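Local structure of 5-dehydro-2-deoxygluconokinase (Bacillus halodurans C-125, 2QCV) at residues Phe39-Gly44 / Asp70-Phe75; Ala122-Ser127 / Ala148-Pro153; Asp201-Thr206 / His232-Ile237. The protein probably catalyses the ATP-dependent phosphorylation of 5-dehydro-2-deoxy-D-gluconate to its 6-phospho form, one step in the breakdown of myo-inositol. One frame throughout, in Å; residues are numbered along the deposited sequence.

Contact 1 of 3, residues Phe39-Gly44 / Asp70-Phe75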
loop_
_atom_site.group_PDB
_atom_site.type_symbol
_atom_site.label_atom_id
_atom_site.label_comp_id
_atom_site.label_asym_id
_atom_site.label_seq_id
_atom_site.Cartn_x
_atom_site.Cartn_y
_atom_site.Cartn_z
ATOM N N PHE A 39 -28.885 11.742 9.472
ATOM C CA PHE A 39 -27.910 11.332 10.490
ATOM C C PHE A 39 -27.481 12.550 11.280
ATOM O O PHE A 39 -27.263 13.617 10.686
ATOM C CB PHE A 39 -26.662 10.712 9.839
ATOM C CG PHE A 39 -26.932 9.415 9.134
ATOM C CD1 PHE A 39 -26.873 8.208 9.813
ATOM C CD2 PHE A 39 -27.257 9.409 7.795
ATOM C CE1 PHE A 39 -27.125 7.009 9.164
ATOM C CE2 PHE A 39 -27.525 8.219 7.137
ATOM C CZ PHE A 39 -27.466 7.016 7.821
ATOM N N SER A 40 -27.372 12.394 12.602
ATOM C CA SER A 40 -26.863 13.466 13.454
ATOM C C SER A 40 -25.389 13.227 13.796
ATOM O O SER A 40 -24.973 12.093 14.073
ATOM C CB SER A 40 -27.711 13.596 14.720
ATOM O OG SER A 40 -27.813 12.342 15.353
ATOM N N LYS A 41 -24.615 14.305 13.734
ATOM C CA LYS A 41 -23.167 14.303 13.935
ATOM C C LYS A 41 -22.788 14.469 15.406
ATOM O O LYS A 41 -23.162 15.457 16.055
ATOM C CB LYS A 41 -22.555 15.456 13.154
ATOM C CG LYS A 41 -21.067 15.476 13.087
ATOM C CD LYS A 41 -20.548 16.670 12.336
ATOM C CE LYS A 41 -20.719 17.947 13.139
ATOM N NZ LYS A 41 -20.208 19.137 12.427
ATOM N N TYR A 42 -22.011 13.511 15.907
ATOM C CA TYR A 42 -21.489 13.539 17.268
ATOM C C TYR A 42 -19.999 13.194 17.250
ATOM O O TYR A 42 -19.489 12.599 16.291
ATOM C CB TYR A 42 -22.213 12.523 18.134
ATOM C CG TYR A 42 -23.636 12.848 18.369
ATOM C CD1 TYR A 42 -24.003 13.745 19.357
ATOM C CD2 TYR A 42 -24.624 12.265 17.618
ATOM C CE1 TYR A 42 -25.317 14.051 19.571
ATOM C CE2 TYR A 42 -25.938 12.570 17.824
ATOM C CZ TYR A 42 -26.280 13.464 18.787
ATOM O OH TYR A 42 -27.603 13.744 18.996
ATOM N N VAL A 43 -19.291 13.553 18.320
ATOM C CA VAL A 43 -17.945 13.020 18.507
ATOM C C VAL A 43 -18.143 11.571 18.982
ATOM O O VAL A 43 -18.998 11.283 19.854
ATOM C CB VAL A 43 -17.120 13.791 19.571
ATOM C CG1 VAL A 43 -15.757 13.091 19.815
ATOM C CG2 VAL A 43 -16.949 15.270 19.176
ATOM N N GLY A 44 -17.338 10.671 18.458
ATOM C CA GLY A 44 -17.316 9.278 18.961
ATOM C C GLY A 44 -15.908 8.762 19.105
ATOM O O GLY A 44 -14.949 9.537 19.058
ATOM N N ASP A 70 -9.353 19.200 8.818
ATOM C CA ASP A 70 -10.584 19.488 8.108
ATOM C C ASP A 70 -11.714 19.792 9.075
ATOM O O ASP A 70 -11.509 19.866 10.300
ATOM C CB ASP A 70 -10.937 18.349 7.140
ATOM C CG ASP A 70 -11.287 17.029 7.828
ATOM O OD1 ASP A 70 -11.777 16.971 8.968
ATOM O OD2 ASP A 70 -11.074 15.988 7.178
ATOM N N GLN A 71 -12.921 19.973 8.533
ATOM C CA GLN A 71 -14.083 20.342 9.363
ATOM C C GLN A 71 -14.469 19.296 10.381
ATOM O O GLN A 71 -15.008 19.624 11.435
ATOM C CB GLN A 71 -15.301 20.671 8.512
ATOM C CG GLN A 71 -15.063 21.838 7.550
ATOM C CD GLN A 71 -14.600 21.418 6.187
ATOM O OE1 GLN A 71 -13.821 20.488 6.044
ATOM N NE2 GLN A 71 -15.064 22.145 5.149
ATOM N N HIS A 72 -14.210 18.027 10.100
ATOM C CA HIS A 72 -14.520 17.029 11.098
ATOM C C HIS A 72 -13.515 17.089 12.278
ATOM O O HIS A 72 -13.914 17.060 13.435
ATOM C CB HIS A 72 -14.554 15.638 10.471
ATOM C CG HIS A 72 -15.775 15.371 9.650
ATOM N ND1 HIS A 72 -16.940 16.091 9.788
ATOM C CD2 HIS A 72 -16.032 14.411 8.730
ATOM C CE1 HIS A 72 -17.845 15.626 8.943
ATOM N NE2 HIS A 72 -17.327 14.593 8.306
ATOM N N GLY A 73 -12.233 17.198 11.977
ATOM C CA GLY A 73 -11.237 17.349 13.030
ATOM C C GLY A 73 -11.486 18.613 13.835
ATOM O O GLY A 73 -11.399 18.593 15.030
ATOM N N ARG A 74 -11.810 19.726 13.183
ATOM C CA ARG A 74 -12.037 20.966 13.925
ATOM C C ARG A 74 -13.288 20.918 14.774
ATOM O O ARG A 74 -13.319 21.484 15.871
ATOM C CB ARG A 74 -12.060 22.170 13.002
ATOM C CG ARG A 74 -10.747 22.381 12.334
ATOM C CD ARG A 74 -10.682 23.689 11.594
ATOM N NE ARG A 74 -11.518 23.743 10.388
ATOM C CZ ARG A 74 -11.144 23.336 9.174
ATOM N NH1 ARG A 74 -9.953 22.814 8.952
ATOM N NH2 ARG A 74 -11.977 23.483 8.162
ATOM N N PHE A 75 -14.321 20.229 14.298
ATOM C CA PHE A 75 -15.485 19.988 15.128
ATOM C C PHE A 75 -15.162 19.187 16.388
ATOM O O PHE A 75 -15.638 19.519 17.485
ATOM C CB PHE A 75 -16.590 19.287 14.349
ATOM C CG PHE A 75 -17.658 18.713 15.217
ATOM C CD1 PHE A 75 -18.591 19.531 15.838
ATOM C CD2 PHE A 75 -17.716 17.323 15.440
ATOM C CE1 PHE A 75 -19.554 18.993 16.664
ATOM C CE2 PHE A 75 -18.686 16.775 16.254
ATOM C CZ PHE A 75 -19.607 17.593 16.867
HETATM O O HOH W 1 -17.795 18.541 11.036
#

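Contact 2 of 3, residues Ala122-Ser127 / Ala148-Pro153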
loop_
_atom_site.group_PDB
_atom_site.type_symbol
_atom_site.label_atom_id
_atom_site.label_comp_id
_atom_site.label_asym_id
_atom_site.label_seq_id
_atom_site.Cartn_x
_atom_site.Cartn_y
_atom_site.Cartn_z
ATOM N N ALA A 122 -6.962 9.210 10.472
ATOM C CA ALA A 122 -6.037 10.080 11.167
ATOM C C ALA A 122 -5.633 9.537 12.551
ATOM O O ALA A 122 -4.474 9.646 12.928
ATOM C CB ALA A 122 -6.617 11.488 11.292
ATOM N N ASP A 123 -6.575 8.998 13.322
ATOM C CA ASP A 123 -6.237 8.623 14.710
ATOM C C ASP A 123 -5.168 7.537 14.810
ATOM O O ASP A 123 -4.489 7.446 15.825
ATOM C CB ASP A 123 -7.451 8.284 15.529
ATOM C CG ASP A 123 -8.169 7.025 15.051
ATOM O OD1 ASP A 123 -7.699 5.921 15.354
ATOM O OD2 ASP A 123 -9.253 7.159 14.470
ATOM N N LEU A 124 -5.028 6.751 13.750
ATOM C CA LEU A 124 -4.071 5.655 13.716
ATOM C C LEU A 124 -2.662 6.128 13.400
ATOM O O LEU A 124 -1.731 5.361 13.575
ATOM C CB LEU A 124 -4.511 4.585 12.704
ATOM C CG LEU A 124 -5.821 3.846 13.039
ATOM C CD1 LEU A 124 -6.191 2.886 11.864
ATOM C CD2 LEU A 124 -5.696 3.132 14.347
ATOM N N TYR A 125 -2.503 7.387 12.979
ATOM C CA TYR A 125 -1.201 7.970 12.689
ATOM C C TYR A 125 -0.585 8.755 13.847
ATOM O O TYR A 125 0.439 9.379 13.668
ATOM C CB TYR A 125 -1.297 8.831 11.417
ATOM C CG TYR A 125 -1.414 7.924 10.232
ATOM C CD1 TYR A 125 -0.266 7.375 9.679
ATOM C CD2 TYR A 125 -2.653 7.505 9.748
ATOM C CE1 TYR A 125 -0.325 6.494 8.653
ATOM C CE2 TYR A 125 -2.732 6.606 8.674
ATOM C CZ TYR A 125 -1.559 6.105 8.145
ATOM O OH TYR A 125 -1.562 5.229 7.093
ATOM N N LEU A 126 -1.215 8.736 15.015
ATOM C CA LEU A 126 -0.576 9.238 16.220
ATOM C C LEU A 126 0.720 8.445 16.386
ATOM O O LEU A 126 0.736 7.214 16.231
ATOM C CB LEU A 126 -1.478 9.036 17.460
ATOM C CG LEU A 126 -0.945 9.489 18.813
ATOM C CD1 LEU A 126 -0.883 11.048 18.858
ATOM C CD2 LEU A 126 -1.798 8.855 19.971
ATOM N N SER A 127 1.794 9.152 16.634
ATOM C CA SER A 127 3.118 8.564 16.625
ATOM C C SER A 127 3.801 8.803 17.967
ATOM O O SER A 127 3.434 9.722 18.699
ATOM C CB SER A 127 3.941 9.156 15.480
ATOM O OG SER A 127 4.343 10.471 15.827
ATOM N N ALA A 148 -6.637 1.432 19.899
ATOM C CA ALA A 148 -5.460 2.237 19.572
ATOM C C ALA A 148 -4.200 1.369 19.361
ATOM O O ALA A 148 -3.190 1.862 18.871
ATOM C CB ALA A 148 -5.206 3.294 20.639
ATOM N N LEU A 149 -4.255 0.099 19.758
ATOM C CA LEU A 149 -3.156 -0.840 19.530
ATOM C C LEU A 149 -3.285 -1.568 18.196
ATOM O O LEU A 149 -2.409 -2.369 17.871
ATOM C CB LEU A 149 -3.105 -1.879 20.657
ATOM C CG LEU A 149 -2.891 -1.399 22.084
ATOM C CD1 LEU A 149 -3.249 -2.493 23.142
ATOM C CD2 LEU A 149 -1.445 -0.965 22.273
ATOM N N SER A 150 -4.371 -1.335 17.454
ATOM C CA SER A 150 -4.685 -2.118 16.255
ATOM C C SER A 150 -3.729 -1.880 15.085
ATOM O O SER A 150 -3.601 -2.752 14.224
ATOM C CB SER A 150 -6.131 -1.895 15.793
ATOM O OG SER A 150 -6.363 -0.553 15.356
ATOM N N LYS A 151 -3.043 -0.732 15.042
ATOM C CA LYS A 151 -2.161 -0.431 13.927
ATOM C C LYS A 151 -1.043 0.475 14.415
ATOM O O LYS A 151 -1.259 1.315 15.262
ATOM C CB LYS A 151 -2.913 0.342 12.801
ATOM C CG LYS A 151 -4.022 -0.372 12.063
ATOM C CD LYS A 151 -3.496 -1.441 11.112
ATOM C CE LYS A 151 -4.643 -2.398 10.701
ATOM N NZ LYS A 151 -4.125 -3.721 10.229
ATOM N N SER A 152 0.124 0.328 13.813
ATOM C CA SER A 152 1.174 1.337 13.895
ATOM C C SER A 152 0.875 2.562 13.012
ATOM O O SER A 152 0.294 2.407 11.933
ATOM C CB SER A 152 2.489 0.702 13.442
ATOM O OG SER A 152 2.842 -0.404 14.277
ATOM N N PRO A 153 1.367 3.752 13.386
ATOM C CA PRO A 153 2.190 4.051 14.557
ATOM C C PRO A 153 1.464 4.252 15.850
ATOM O O PRO A 153 2.118 4.398 16.886
ATOM C CB PRO A 153 2.902 5.343 14.177
ATOM C CG PRO A 153 1.973 6.016 13.250
ATOM C CD PRO A 153 1.271 4.928 12.489
#

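Contact 3 of 3, residues Asp201-Thr206 / His232-Ile237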
loop_
_atom_site.group_PDB
_atom_site.type_symbol
_atom_site.label_atom_id
_atom_site.label_comp_id
_atom_site.label_asym_id
_atom_site.label_seq_id
_atom_site.Cartn_x
_atom_site.Cartn_y
_atom_site.Cartn_z
ATOM N N ASP A 201 -2.306 -1.150 35.480
ATOM C CA ASP A 201 -2.701 -1.157 36.885
ATOM C C ASP A 201 -4.158 -1.586 37.076
ATOM O O ASP A 201 -4.507 -2.302 38.023
ATOM C CB ASP A 201 -2.461 0.250 37.434
ATOM C CG ASP A 201 -1.033 0.630 37.358
ATOM O OD1 ASP A 201 -0.214 -0.114 37.916
ATOM O OD2 ASP A 201 -0.692 1.639 36.724
ATOM N N ILE A 202 -4.994 -1.153 36.146
ATOM C CA ILE A 202 -6.423 -1.485 36.139
ATOM C C ILE A 202 -6.785 -1.921 34.741
ATOM O O ILE A 202 -6.446 -1.234 33.766
ATOM C CB ILE A 202 -7.322 -0.260 36.540
ATOM C CG1 ILE A 202 -6.881 0.317 37.895
ATOM C CG2 ILE A 202 -8.808 -0.661 36.511
ATOM C CD1 ILE A 202 -7.619 1.625 38.328
ATOM N N VAL A 203 -7.492 -3.044 34.633
ATOM C CA VAL A 203 -7.959 -3.556 33.355
ATOM C C VAL A 203 -9.458 -3.756 33.417
ATOM O O VAL A 203 -9.950 -4.390 34.356
ATOM C CB VAL A 203 -7.262 -4.898 32.965
ATOM C CG1 VAL A 203 -7.618 -5.285 31.530
ATOM C CG2 VAL A 203 -5.740 -4.748 33.114
ATOM N N ILE A 204 -10.170 -3.182 32.439
ATOM C CA ILE A 204 -11.642 -3.195 32.395
ATOM C C ILE A 204 -12.078 -3.733 31.049
ATOM O O ILE A 204 -11.630 -3.227 30.035
ATOM C CB ILE A 204 -12.234 -1.781 32.538
ATOM C CG1 ILE A 204 -11.748 -1.113 33.833
ATOM C CG2 ILE A 204 -13.757 -1.860 32.504
ATOM C CD1 ILE A 204 -12.155 0.369 33.971
ATOM N N GLY A 205 -12.937 -4.747 31.029
ATOM C CA GLY A 205 -13.398 -5.334 29.770
ATOM C C GLY A 205 -14.538 -6.280 29.994
ATOM O O GLY A 205 -14.811 -6.661 31.138
ATOM N N THR A 206 -15.215 -6.650 28.911
ATOM C CA THR A 206 -16.202 -7.684 28.967
ATOM C C THR A 206 -15.524 -9.043 29.034
ATOM O O THR A 206 -14.364 -9.207 28.645
ATOM C CB THR A 206 -17.144 -7.642 27.733
ATOM O OG1 THR A 206 -16.405 -7.988 26.552
ATOM C CG2 THR A 206 -17.789 -6.260 27.566
ATOM N N HIS A 232 1.331 -10.243 37.182
ATOM C CA HIS A 232 1.905 -9.115 36.446
ATOM C C HIS A 232 1.517 -7.822 37.180
ATOM O O HIS A 232 1.351 -7.874 38.408
ATOM C CB HIS A 232 1.479 -9.180 34.982
ATOM C CG HIS A 232 1.905 -10.436 34.297
ATOM N ND1 HIS A 232 3.135 -10.569 33.692
ATOM C CD2 HIS A 232 1.287 -11.636 34.161
ATOM C CE1 HIS A 232 3.250 -11.786 33.186
ATOM N NE2 HIS A 232 2.137 -12.451 33.438
ATOM N N SER A 233 1.400 -6.696 36.470
ATOM C CA SER A 233 1.135 -5.413 37.105
ATOM C C SER A 233 -0.265 -5.176 37.692
ATOM O O SER A 233 -0.374 -4.439 38.656
ATOM C CB SER A 233 1.451 -4.265 36.145
ATOM O OG SER A 233 2.839 -4.248 35.849
ATOM N N PRO A 234 -1.351 -5.683 37.068
ATOM C CA PRO A 234 -2.652 -5.239 37.591
ATOM C C PRO A 234 -2.889 -5.441 39.068
ATOM O O PRO A 234 -2.494 -6.479 39.638
ATOM C CB PRO A 234 -3.657 -6.052 36.759
ATOM C CG PRO A 234 -2.933 -6.238 35.479
ATOM C CD PRO A 234 -1.517 -6.492 35.852
ATOM N N GLU A 235 -3.525 -4.432 39.666
ATOM C CA GLU A 235 -4.017 -4.467 41.063
ATOM C C GLU A 235 -5.545 -4.552 41.118
ATOM O O GLU A 235 -6.097 -4.913 42.127
ATOM C CB GLU A 235 -3.535 -3.190 41.796
ATOM C CG GLU A 235 -4.303 -1.925 41.358
ATOM C CD GLU A 235 -3.648 -0.562 41.743
ATOM O OE1 GLU A 235 -2.535 -0.582 42.307
ATOM O OE2 GLU A 235 -4.295 0.513 41.503
ATOM N N LEU A 236 -6.209 -4.301 39.986
ATOM C CA LEU A 236 -7.667 -4.284 39.878
ATOM C C LEU A 236 -8.098 -4.722 38.512
ATOM O O LEU A 236 -7.646 -4.157 37.513
ATOM C CB LEU A 236 -8.235 -2.879 40.144
ATOM C CG LEU A 236 -9.765 -2.684 40.073
ATOM C CD1 LEU A 236 -10.576 -3.535 41.133
ATOM C CD2 LEU A 236 -10.077 -1.216 40.210
ATOM N N ILE A 237 -8.978 -5.721 38.456
ATOM C CA ILE A 237 -9.454 -6.236 37.185
ATOM C C ILE A 237 -10.964 -6.247 37.244
ATOM O O ILE A 237 -11.559 -6.789 38.201
ATOM C CB ILE A 237 -8.902 -7.679 36.929
ATOM C CG1 ILE A 237 -7.374 -7.674 36.923
ATOM C CG2 ILE A 237 -9.502 -8.319 35.664
ATOM C CD1 ILE A 237 -6.710 -9.039 36.990
HETATM O O HOH W 2 -0.346 -2.004 39.526
#

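Contact 1 of 3, residues Phe39-Gly44 / Asp70-Phe75
The strand segment 39-44 passes the first turn of the helix starting at Gln71 with their axes 9.8 Å apart at closest approach and their directions 63° apart. Asp70 caps that helix, its OD1 taking the N-H of Gly73 at 3.1 Å almost along its own C-O axis. Phe75 and Lys41 reach out tip to tip, each with CG anti to its backbone N. The lysine chain bends at chi3 (72°), which lays CE over the middle of the Phe75 ring, 3.6 Å from the centroid, in a CH-pi contact. NZ stays over the same face, 4.1 Å from the centroid, as a cation-pi partner. Val43 CG2 leans on Phe75 CE2 at 3.7 Å, while the carbonyl carbon of Tyr42 meets the edge of the ring. NZ donates to a water that also bonds His72 ND1 in the plane of the imidazole; the strongest partner of NZ is Thr36 O of the second subunit. A leucine in place of Phe75 would remove the flat face under CE and NZ, and the ammonium would probably be held less firmly for that interface. Ile22 of strand 21-26 touches Lys41, His72 and Phe75, Val43 packs on helix 46-56, and Phe39 pairs with an antiparallel strand of the second subunit, so the four-stranded sheet, consistent with the lid of PfkB-family sugar kinases, runs across the interface and packs on helix 71-82 of the alpha/beta body.

Contact 2 of 3, residues Ala122-Ser127 / Ala148-Pro153
Pro153 is the wedge here: its ring enters the curve of segment 122-127 and is gripped mainly by backbone. Pro153 CD sits 3.2 Å from Leu124 O and Pro153 CG 3.4 Å from Leu126 O; these two carbonyl oxygens, with that of Tyr125 between them in sequence, line the pyrrolidine. Packing is tightest at the far end, where Leu126 O comes within 3.1 Å of Pro153 C and 3.2 Å of Pro153 O, two acceptors with no proton between them. Leu124 belongs to this close-packed part too: its buried methyls spread over the loop, CD1 crossing Lys151 CG obliquely at 3.9 Å and CD2 lying by Ser150 OG, whose polar partner is Thr147 O. No hydrogen bond joins the two segments, although Leu124 is tied by its backbone to Ser154, one residue further on. The peptide bond before Pro153 is cis, and it turns the loop after strand 139-145 into helix 154-167, the start of a beta-alpha-beta crossover to strand 171-175 in the central sheet. Toward solvent the fit slackens. Lys151 bends at chi2 (-73°) and carries its amine off to a salt bridge with Glu184, while Ser152 turns away and bonds Glu156. On the Tyr125 flank, Tyr125 CD1 barely brushes Pro153 CD at 4.0 Å; the tyrosine ring is stacked on His97 and its hydroxyl is bonded to Asp120.

Contact 3 of 3, residues Asp201-Thr206 / His232-Ile237
Strands 202-206 and 236-240 start side by side and parallel, with Ile202 opposite Leu236 and Val203 opposite Ile237, their CA atoms 4.8 and 4.9 Å apart. Both belong to the Rossmann-like central sheet, joined through helices 207-213 and 222-229. Asp201 O opens the pairing by accepting two N-H groups at once: Glu235 N comes in on a lone pair in the carbonyl plane at 2.9 Å, and Leu236 N lies nearly along the C=O axis, longer and more bent at the hydrogen (141°). Val203 N returns a bond to Leu236 O, again in the carbonyl plane, and Ile202 CA adds a CH...O contact to that same oxygen. Successive side chains alternate between the two sides of the sheet. Ile202 and Leu236 point the same way and run side by side, CG2 against CD2 at 3.9 Å, a pair that helix 271-284 covers with Phe279 and Leu283. On the other side Val203 CG2 lies alongside Pro234 CG at 4.0 Å, and Ala197 of helix 186-199 packs on the valine. Glu235 holds CG in the crowded position between its backbone N and carbonyl carbon (chi1 74°), which tucks that methylene against Asp201 O. Where the pairing begins, a water gives one hydrogen to Asp201 OD1 at 2.5 Å and the other to Ser233 O at 2.6 Å, while OD2 takes the N-H of Val172 from the strand beyond. Asp201 thus joins three chain segments through one carbonyl and one carboxylate. The like charges of Asp201 and Glu235 approach to 5.0 Å between OD1 and OE1, a repulsion probably eased by Lys171, which forms a salt bridge with Glu235 OE2, so both acids are likely to stay ionised.

Overall arrangement
The three contacts follow one another along the chain and none touches another. Contact 1 belongs to the small four-stranded sheet and its subunit interface, contact 3 to the central sheet of the alpha/beta body; they lie on opposite sides of the chain's centre, their own centres 32 Å apart. Contact 2 comes between them along the chain and is the nearer neighbour of each, 19 Å from contact 1 and 23 Å from contact 3 between centres, with nearest atoms about 8 and 10 Å away. The small sheet of contact 1 probably corresponds to the lid of PfkB-family kinases, and in relatives the sugar binds between lid and body, so contacts 1 and 3 probably belong to the two parts that flank the substrate cleft.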